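3-oxoacyl-(Acyl-carrier protein) synthase (PDB 4EFI) probably catalyses the condensation of an acyl group with a malonyl unit on acyl carrier protein, as a 3-oxoacyl-[acyl-carrier-protein] synthase of the thiolase superfamily. Local coordinates at residues Asp89-Val94 with Arg149-Val154; Leu137-Ile142 with Thr180-Ser185; Lys160-Thr165 with Glu229-Asp234. All coordinates share one frame; numbering follows the deposited sequence.

Interaction 1: Asp89-Val94 with Arg149-Val154; sequences DALIFV and RVLLAV
Asp89 OD2 is gripped by two backbone N-H groups. It takes the N-H of Arg149 at 3.1 Å, on its anti side and 23° out of the carboxylate plane, and it also accepts from Lys148 N. The Arg149 guanidinium turns instead to Glu183. Asp89 N bonds back to Arg149 O. From there the ladder runs on with Leu151 N to Ala90 O, nearly straight at 171°, and Ile92 N to Leu151 O. Ala153 N then gives a hydrogen bond of 2.8 Å to Ile92 O, and Ala153 O accepts one from Val94 N, also 2.8 Å. Phe93 CA adds a CA-H...O contact to Ala153 O, 3.2 Å. Leu91, Phe93, Leu151 and Ala153 occupy one face of the sheet. There Phe93 CG is anti to the backbone N (chi1 179°), and the ring meets the Ala153 methyl in plane at its edge, Phe93 CD1 to Ala153 CB 3.8 Å. On the other face Ile92 and Leu152 lie side by side and point the same way, with CD1 of Ile92 3.9 Å from CD2 of Leu152. Helix 105-112 covers the Phe93 face and helix 130-143 the Ile92 face. These two parallel strands belong to one of the two large mixed sheets of the thiolase-type fold, here with helices on both faces.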
loop_
_atom_site.group_PDB
_atom_site.type_symbol
_atom_site.label_atom_id
_atom_site.label_comp_id
_atom_site.label_asym_id
_atom_site.label_seq_id
_atom_site.Cartn_x
_atom_site.Cartn_y
_atom_site.Cartn_z
ATOM N N ASP A 89 -6.985 2.552 -20.606
ATOM C CA ASP A 89 -6.167 3.665 -21.113
ATOM C C ASP A 89 -4.814 3.845 -20.448
ATOM O O ASP A 89 -3.921 4.421 -21.053
ATOM C CB ASP A 89 -6.958 4.972 -21.014
ATOM C CG ASP A 89 -8.248 4.923 -21.798
ATOM O OD1 ASP A 89 -8.195 4.533 -22.991
ATOM O OD2 ASP A 89 -9.308 5.296 -21.251
ATOM N N ALA A 90 -4.660 3.380 -19.212
ATOM C CA ALA A 90 -3.369 3.449 -18.535
ATOM C C ALA A 90 -3.300 2.377 -17.476
ATOM O O ALA A 90 -4.319 2.032 -16.856
ATOM C CB ALA A 90 -3.191 4.824 -17.881
ATOM N N LEU A 91 -2.102 1.854 -17.270
ATOM C CA LEU A 91 -1.807 0.950 -16.174
ATOM C C LEU A 91 -0.572 1.481 -15.456
ATOM O O LEU A 91 0.499 1.659 -16.055
ATOM C CB LEU A 91 -1.539 -0.474 -16.670
ATOM C CG LEU A 91 -1.377 -1.487 -15.528
ATOM C CD1 LEU A 91 -2.005 -2.834 -15.815
ATOM C CD2 LEU A 91 0.081 -1.637 -15.133
ATOM N N ILE A 92 -0.738 1.737 -14.164
ATOM C CA ILE A 92 0.356 2.188 -13.319
ATOM C C ILE A 92 0.691 1.085 -12.338
ATOM O O ILE A 92 -0.199 0.621 -11.630
ATOM C CB ILE A 92 -0.065 3.446 -12.557
ATOM C CG1 ILE A 92 -0.531 4.540 -13.532
ATOM C CG2 ILE A 92 1.100 3.960 -11.705
ATOM C CD1 ILE A 92 -1.057 5.806 -12.847
ATOM N N PHE A 93 1.947 0.655 -12.320
ATOM C CA PHE A 93 2.424 -0.399 -11.413
ATOM C C PHE A 93 3.280 0.225 -10.329
ATOM O O PHE A 93 4.394 0.718 -10.593
ATOM C CB PHE A 93 3.223 -1.456 -12.212
ATOM C CG PHE A 93 3.785 -2.592 -11.364
ATOM C CD1 PHE A 93 2.952 -3.452 -10.687
ATOM C CD2 PHE A 93 5.144 -2.807 -11.272
ATOM C CE1 PHE A 93 3.473 -4.514 -9.929
ATOM C CE2 PHE A 93 5.663 -3.848 -10.517
ATOM C CZ PHE A 93 4.833 -4.706 -9.870
ATOM N N VAL A 94 2.756 0.246 -9.115
ATOM C CA VAL A 94 3.451 0.795 -7.956
ATOM C C VAL A 94 3.936 -0.373 -7.121
ATOM O O VAL A 94 3.117 -1.194 -6.655
ATOM C CB VAL A 94 2.531 1.679 -7.118
ATOM C CG1 VAL A 94 3.284 2.206 -5.887
ATOM C CG2 VAL A 94 1.998 2.816 -7.980
ATOM N N ARG A 149 -10.406 5.159 -18.373
ATOM C CA ARG A 149 -10.290 4.002 -17.483
ATOM C C ARG A 149 -8.816 3.750 -17.199
ATOM O O ARG A 149 -8.003 3.651 -18.106
ATOM C CB ARG A 149 -10.943 2.747 -18.093
ATOM C CG ARG A 149 -12.426 2.827 -18.153
ATOM C CD ARG A 149 -13.034 1.566 -18.749
ATOM N NE ARG A 149 -14.492 1.600 -18.685
ATOM C CZ ARG A 149 -15.302 0.752 -19.304
ATOM N NH1 ARG A 149 -14.800 -0.203 -20.054
ATOM N NH2 ARG A 149 -16.613 0.876 -19.164
ATOM N N VAL A 150 -8.492 3.633 -15.913
ATOM C CA VAL A 150 -7.126 3.471 -15.418
ATOM C C VAL A 150 -7.096 2.283 -14.466
ATOM O O VAL A 150 -7.994 2.139 -13.625
ATOM C CB VAL A 150 -6.617 4.738 -14.693
ATOM C CG1 VAL A 150 -5.232 4.516 -14.089
ATOM C CG2 VAL A 150 -6.598 5.925 -15.658
ATOM N N LEU A 151 -6.077 1.440 -14.609
ATOM C CA LEU A 151 -5.794 0.368 -13.657
ATOM C C LEU A 151 -4.561 0.717 -12.831
ATOM O O LEU A 151 -3.516 1.089 -13.368
ATOM C CB LEU A 151 -5.551 -0.961 -14.386
ATOM C CG LEU A 151 -6.767 -1.502 -15.143
ATOM C CD1 LEU A 151 -6.398 -2.830 -15.787
ATOM C CD2 LEU A 151 -7.948 -1.694 -14.212
ATOM N N LEU A 152 -4.709 0.598 -11.506
ATOM C CA LEU A 152 -3.614 0.780 -10.582
ATOM C C LEU A 152 -3.245 -0.563 -10.006
ATOM O O LEU A 152 -4.009 -1.151 -9.229
ATOM C CB LEU A 152 -3.984 1.734 -9.442
ATOM C CG LEU A 152 -4.586 3.076 -9.822
ATOM C CD1 LEU A 152 -5.022 3.792 -8.556
ATOM C CD2 LEU A 152 -3.620 3.906 -10.631
ATOM N N ALA A 153 -2.074 -1.047 -10.397
ATOM C CA ALA A 153 -1.545 -2.322 -9.934
ATOM C C ALA A 153 -0.565 -2.005 -8.820
ATOM O O ALA A 153 0.524 -1.478 -9.066
ATOM C CB ALA A 153 -0.843 -3.027 -11.085
ATOM N N VAL A 154 -0.956 -2.239 -7.565
ATOM C CA VAL A 154 -0.191 -1.809 -6.410
ATOM C C VAL A 154 0.089 -3.060 -5.578
ATOM O O VAL A 154 -0.843 -3.712 -5.082
ATOM C CB VAL A 154 -0.930 -0.738 -5.598
ATOM C CG1 VAL A 154 -0.072 -0.307 -4.388
ATOM C CG2 VAL A 154 -1.283 0.438 -6.503
#

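Interaction 2: Leu137-Ile142 with Thr180-Ser185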
loop_
_atom_site.group_PDB
_atom_site.type_symbol
_atom_site.label_atom_id
_atom_site.label_comp_id
_atom_site.label_asym_id
_atom_site.label_seq_id
_atom_site.Cartn_x
_atom_site.Cartn_y
_atom_site.Cartn_z
ATOM N N LEU A 137 -2.623 10.161 -8.981
ATOM C CA LEU A 137 -2.086 10.221 -10.329
ATOM C C LEU A 137 -3.108 9.710 -11.319
ATOM O O LEU A 137 -3.325 10.307 -12.383
ATOM C CB LEU A 137 -0.793 9.430 -10.442
ATOM C CG LEU A 137 -0.140 9.559 -11.813
ATOM C CD1 LEU A 137 0.096 11.020 -12.206
ATOM C CD2 LEU A 137 1.165 8.800 -11.782
ATOM N N GLY A 138 -3.731 8.598 -10.996
ATOM C CA GLY A 138 -4.737 8.045 -11.878
ATOM C C GLY A 138 -5.938 8.942 -12.091
ATOM O O GLY A 138 -6.445 9.104 -13.205
ATOM N N MET A 139 -6.410 9.558 -11.009
ATOM C CA MET A 139 -7.543 10.463 -11.112
ATOM C C MET A 139 -7.172 11.731 -11.876
ATOM O O MET A 139 -7.983 12.271 -12.622
ATOM C CB MET A 139 -8.137 10.795 -9.735
ATOM C CG MET A 139 -8.773 9.589 -9.090
ATOM S SD MET A 139 -9.821 10.017 -7.684
ATOM C CE MET A 139 -10.692 8.471 -7.483
ATOM N N ASN A 140 -5.930 12.199 -11.723
ATOM C CA ASN A 140 -5.445 13.322 -12.507
ATOM C C ASN A 140 -5.435 12.968 -14.007
ATOM O O ASN A 140 -5.869 13.804 -14.823
ATOM C CB ASN A 140 -4.045 13.726 -12.028
ATOM C CG ASN A 140 -3.474 14.880 -12.815
ATOM O OD1 ASN A 140 -3.560 16.028 -12.411
ATOM N ND2 ASN A 140 -2.855 14.581 -13.901
ATOM N N LEU A 141 -5.018 11.763 -14.361
ATOM C CA LEU A 141 -5.025 11.351 -15.773
ATOM C C LEU A 141 -6.454 11.420 -16.345
ATOM O O LEU A 141 -6.668 11.868 -17.470
ATOM C CB LEU A 141 -4.493 9.925 -15.933
ATOM C CG LEU A 141 -3.004 9.607 -15.680
ATOM C CD1 LEU A 141 -2.720 8.128 -15.888
ATOM C CD2 LEU A 141 -2.144 10.451 -16.587
ATOM N N ILE A 142 -7.434 10.984 -15.570
ATOM C CA ILE A 142 -8.809 10.978 -16.022
ATOM C C ILE A 142 -9.349 12.401 -16.091
ATOM O O ILE A 142 -9.945 12.793 -17.094
ATOM C CB ILE A 142 -9.648 10.080 -15.106
ATOM C CG1 ILE A 142 -9.264 8.629 -15.366
ATOM C CG2 ILE A 142 -11.156 10.301 -15.346
ATOM C CD1 ILE A 142 -9.774 7.657 -14.315
ATOM N N THR A 180 -6.790 -1.779 -8.661
ATOM C CA THR A 180 -7.861 -0.809 -8.461
ATOM C C THR A 180 -8.239 -0.228 -9.809
ATOM O O THR A 180 -7.358 0.146 -10.605
ATOM C CB THR A 180 -7.401 0.344 -7.535
ATOM O OG1 THR A 180 -7.082 -0.185 -6.243
ATOM C CG2 THR A 180 -8.493 1.417 -7.366
ATOM N N ALA A 181 -9.537 -0.166 -10.088
ATOM C CA ALA A 181 -10.064 0.416 -11.327
ATOM C C ALA A 181 -10.537 1.817 -11.031
ATOM O O ALA A 181 -11.262 2.034 -10.062
ATOM C CB ALA A 181 -11.249 -0.401 -11.835
ATOM N N LEU A 182 -10.157 2.753 -11.888
ATOM C CA LEU A 182 -10.647 4.121 -11.846
ATOM C C LEU A 182 -11.371 4.423 -13.143
ATOM O O LEU A 182 -10.949 3.991 -14.201
ATOM C CB LEU A 182 -9.506 5.130 -11.706
ATOM C CG LEU A 182 -8.537 4.938 -10.567
ATOM C CD1 LEU A 182 -7.488 6.038 -10.655
ATOM C CD2 LEU A 182 -9.241 4.978 -9.210
ATOM N N GLU A 183 -12.444 5.204 -13.066
ATOM C CA GLU A 183 -13.221 5.575 -14.253
ATOM C C GLU A 183 -13.715 7.016 -14.176
ATOM O O GLU A 183 -13.993 7.542 -13.103
ATOM C CB GLU A 183 -14.433 4.640 -14.450
ATOM C CG GLU A 183 -15.100 4.774 -15.830
ATOM C CD GLU A 183 -16.158 3.726 -16.123
ATOM O OE1 GLU A 183 -16.868 3.317 -15.186
ATOM O OE2 GLU A 183 -16.272 3.341 -17.309
ATOM N N THR A 184 -13.828 7.649 -15.331
ATOM C CA THR A 184 -14.491 8.928 -15.453
ATOM C C THR A 184 -15.872 8.860 -14.767
ATOM O O THR A 184 -16.593 7.855 -14.869
ATOM C CB THR A 184 -14.545 9.336 -16.966
ATOM O OG1 THR A 184 -15.214 10.590 -17.128
ATOM C CG2 THR A 184 -15.213 8.281 -17.799
ATOM N N SER A 185 -16.219 9.930 -14.041
ATOM C CA SER A 185 -17.479 10.066 -13.316
ATOM C C SER A 185 -18.055 11.447 -13.580
ATOM O O SER A 185 -17.309 12.402 -13.784
ATOM C CB SER A 185 -17.240 9.870 -11.828
ATOM O OG SER A 185 -16.423 10.895 -11.314
#
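Ile142 and Leu182 bring helix 130-143 against strand 176-184, in the helix-on-sheet packing of the thiolase fold. The short axes of 137-142 and 180-184 approach to 8.5 Å at an angle of 25°. No hydrogen bond joins the two segments, so the contact rests on apolar packing. Between side chains, Ile142 and Leu182 cross obliquely, and CD1 of Ile142 comes to 3.6 Å from Leu182 CB. Met139 meets Leu182 at about a right angle. Met139 CG lies 4.1 Å from Leu182 CD1, and the extended chain carries Met139 CE to 4.2 Å from Leu182 CD2. Side chains also press on backbone. Ile142 CG2, anti to its own backbone N, reaches Thr184 CA at 3.6 Å, near the exposed end of the strand. Ile142 CD1 also lies 3.8 Å from Glu183 N. The Glu183 CB points away from the helix. Around this contact, Ala17 of strand 17-26 touches both Met139 and Ile142. Val150 and Leu152 of the neighbouring strand touch Ile142 and Leu182 respectively. At Gly138 no side chain stands between the helix backbone and Leu182. Leu182 CG is anti to its carbonyl carbon (chi1 -54°), and the CD1 methyl beyond it rests against the bare glycine backbone, Leu182 CD1 being 3.6 Å from both CA and C of Gly138.

Interaction 3: Lys160-Thr165 with Glu229-Asp234; sequences KMIDPT and ECLFMD
Cys230 SG is anti to its own carbonyl carbon (chi1 -59°), beside the backbone N, and packs against Asp163. Ile162 CB points away from Leu231, but chi2 of -46° turns Ile162 CD1 back to 4.0 Å from Leu231 CD2. These two side chains lie side by side, pointing the same way. Asp163 CB lies 3.8 Å from Cys230 SG. Cys230 SG is also 3.7 Å from Asp163 N, as a packing contact. That N-H is satisfied by a water, which accepts from Asp163 N at 2.9 Å and donates to Leu231 O at 2.8 Å. One direct hydrogen bond joins the two segments: Leu231 N to Met161 O, 2.8 Å and close to straight at 167°. Bond and water bridge thus hold Leu231 at both its N-H and its C=O. Asp163 OD1 closes an Asx turn by accepting from Thr165 N at 2.9 Å. The Thr165 hydroxyl donates to the same oxygen, from the same face of the carboxylate. The contact joins the loop before helix 167-170 to the residues leading into strand 232-233. Ile162 and Leu231 both touch Phe173, Ile162 rests on Thr169 and Ser170 of helix 167-170, and Leu231 packs on Leu205 of strand 205-206.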
loop_
_atom_site.group_PDB
_atom_site.type_symbol
_atom_site.label_atom_id
_atom_site.label_comp_id
_atom_site.label_asym_id
_atom_site.label_seq_id
_atom_site.Cartn_x
_atom_site.Cartn_y
_atom_site.Cartn_z
ATOM N N LYS A 160 10.642 -11.269 0.063
ATOM C CA LYS A 160 11.803 -11.665 -0.718
ATOM C C LYS A 160 13.056 -10.832 -0.400
ATOM O O LYS A 160 14.141 -11.121 -0.897
ATOM C CB LYS A 160 11.476 -11.549 -2.208
ATOM C CG LYS A 160 10.415 -12.513 -2.734
ATOM C CD LYS A 160 10.281 -12.347 -4.257
ATOM C CE LYS A 160 8.978 -12.878 -4.808
ATOM N NZ LYS A 160 9.006 -14.353 -4.923
ATOM N N MET A 161 12.862 -9.764 0.367
ATOM C CA MET A 161 13.968 -8.876 0.767
ATOM C C MET A 161 14.277 -8.893 2.261
ATOM O O MET A 161 15.023 -8.040 2.751
ATOM C CB MET A 161 13.670 -7.448 0.331
ATOM C CG MET A 161 13.775 -7.277 -1.180
ATOM S SD MET A 161 13.810 -5.568 -1.710
ATOM C CE MET A 161 12.398 -5.047 -0.788
ATOM N N ILE A 162 13.757 -9.880 2.982
ATOM C CA ILE A 162 13.959 -9.963 4.425
ATOM C C ILE A 162 15.111 -10.882 4.788
ATOM O O ILE A 162 15.254 -11.977 4.237
ATOM C CB ILE A 162 12.679 -10.474 5.098
ATOM C CG1 ILE A 162 11.515 -9.524 4.796
ATOM C CG2 ILE A 162 12.895 -10.641 6.600
ATOM C CD1 ILE A 162 11.853 -8.032 4.965
ATOM N N ASP A 163 15.946 -10.424 5.708
ATOM C CA ASP A 163 17.000 -11.240 6.272
ATOM C C ASP A 163 16.370 -12.181 7.292
ATOM O O ASP A 163 15.825 -11.715 8.289
ATOM C CB ASP A 163 18.007 -10.325 6.966
ATOM C CG ASP A 163 19.191 -11.070 7.554
ATOM O OD1 ASP A 163 19.140 -12.310 7.722
ATOM O OD2 ASP A 163 20.188 -10.380 7.856
ATOM N N PRO A 164 16.427 -13.504 7.059
ATOM C CA PRO A 164 15.741 -14.430 7.972
ATOM C C PRO A 164 16.337 -14.451 9.372
ATOM O O PRO A 164 15.706 -15.014 10.273
ATOM C CB PRO A 164 15.932 -15.798 7.301
ATOM C CG PRO A 164 17.194 -15.652 6.516
ATOM C CD PRO A 164 17.161 -14.225 5.997
ATOM N N THR A 165 17.522 -13.875 9.572
ATOM C CA THR A 165 18.091 -13.809 10.925
ATOM C C THR A 165 17.672 -12.541 11.668
ATOM O O THR A 165 17.978 -12.389 12.848
ATOM C CB THR A 165 19.630 -13.852 10.914
ATOM O OG1 THR A 165 20.135 -12.620 10.390
ATOM C CG2 THR A 165 20.145 -15.032 10.090
ATOM N N GLU A 229 22.088 -6.895 1.318
ATOM C CA GLU A 229 21.112 -7.130 0.264
ATOM C C GLU A 229 19.691 -7.202 0.794
ATOM O O GLU A 229 18.761 -7.374 0.033
ATOM C CB GLU A 229 21.438 -8.404 -0.513
ATOM C CG GLU A 229 22.661 -8.288 -1.425
ATOM C CD GLU A 229 23.982 -8.271 -0.667
ATOM O OE1 GLU A 229 24.096 -8.951 0.376
ATOM O OE2 GLU A 229 24.916 -7.575 -1.126
ATOM N N CYS A 230 19.522 -7.043 2.098
ATOM C CA CYS A 230 18.195 -7.122 2.708
ATOM C C CYS A 230 17.719 -5.787 3.267
ATOM O O CYS A 230 18.489 -4.834 3.442
ATOM C CB CYS A 230 18.208 -8.166 3.821
ATOM S SG CYS A 230 18.671 -9.844 3.262
ATOM N N LEU A 231 16.438 -5.724 3.556
ATOM C CA LEU A 231 15.820 -4.533 4.084
ATOM C C LEU A 231 16.354 -4.194 5.460
ATOM O O LEU A 231 16.388 -5.038 6.351
ATOM C CB LEU A 231 14.307 -4.753 4.159
ATOM C CG LEU A 231 13.475 -3.596 4.692
ATOM C CD1 LEU A 231 13.536 -2.422 3.756
ATOM C CD2 LEU A 231 12.014 -4.047 4.901
ATOM N N PHE A 232 16.747 -2.929 5.601
ATOM C CA PHE A 232 17.133 -2.333 6.874
ATOM C C PHE A 232 16.092 -1.311 7.308
ATOM O O PHE A 232 15.660 -0.486 6.525
ATOM C CB PHE A 232 18.499 -1.642 6.748
ATOM C CG PHE A 232 18.875 -0.842 7.963
ATOM C CD1 PHE A 232 19.492 -1.458 9.044
ATOM C CD2 PHE A 232 18.582 0.515 8.045
ATOM C CE1 PHE A 232 19.818 -0.755 10.159
ATOM C CE2 PHE A 232 18.910 1.229 9.173
ATOM C CZ PHE A 232 19.532 0.596 10.232
ATOM N N MET A 233 15.702 -1.383 8.570
ATOM C CA MET A 233 14.806 -0.399 9.158
ATOM C C MET A 233 15.333 0.072 10.491
ATOM O O MET A 233 15.630 -0.743 11.374
ATOM C CB MET A 233 13.422 -1.003 9.400
ATOM C CG MET A 233 12.831 -1.656 8.209
ATOM S SD MET A 233 11.186 -2.342 8.571
ATOM C CE MET A 233 10.247 -0.849 8.899
ATOM N N ASP A 234 15.438 1.385 10.661
ATOM C CA ASP A 234 15.746 1.971 11.962
ATOM C C ASP A 234 14.417 2.264 12.646
ATOM O O ASP A 234 13.797 3.299 12.407
ATOM C CB ASP A 234 16.571 3.265 11.804
ATOM C CG ASP A 234 17.071 3.815 13.127
ATOM O OD1 ASP A 234 16.331 3.716 14.118
ATOM O OD2 ASP A 234 18.205 4.344 13.166
HETATM O O HOH W 1 15.518 -7.723 6.703
#

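In the fold
Interactions 1 and 2 share one sheet and touch, their centres 9 Å apart. Strand 149-156 lies between strands 90-94 and 176-184, parallel to the first and antiparallel to the second. Probable hydrogen bonds of 2.8 Å join Leu152 N to Thr180 O and Leu182 N to Val150 O. Helix 130-143, one partner of interaction 2, precedes strand 149-156 in the chain and also packs on residues of interaction 1. Ile142 CG1 lies 3.8 Å from Val150 CG2, and Leu137 CD2 3.9 Å from Ile92 CD1. Interaction 3 is a separate surface contact between loops. Its centre is about 28 Å from that of interaction 1 and about 34 Å from that of interaction 2. It lies across the chain's centre from interaction 2.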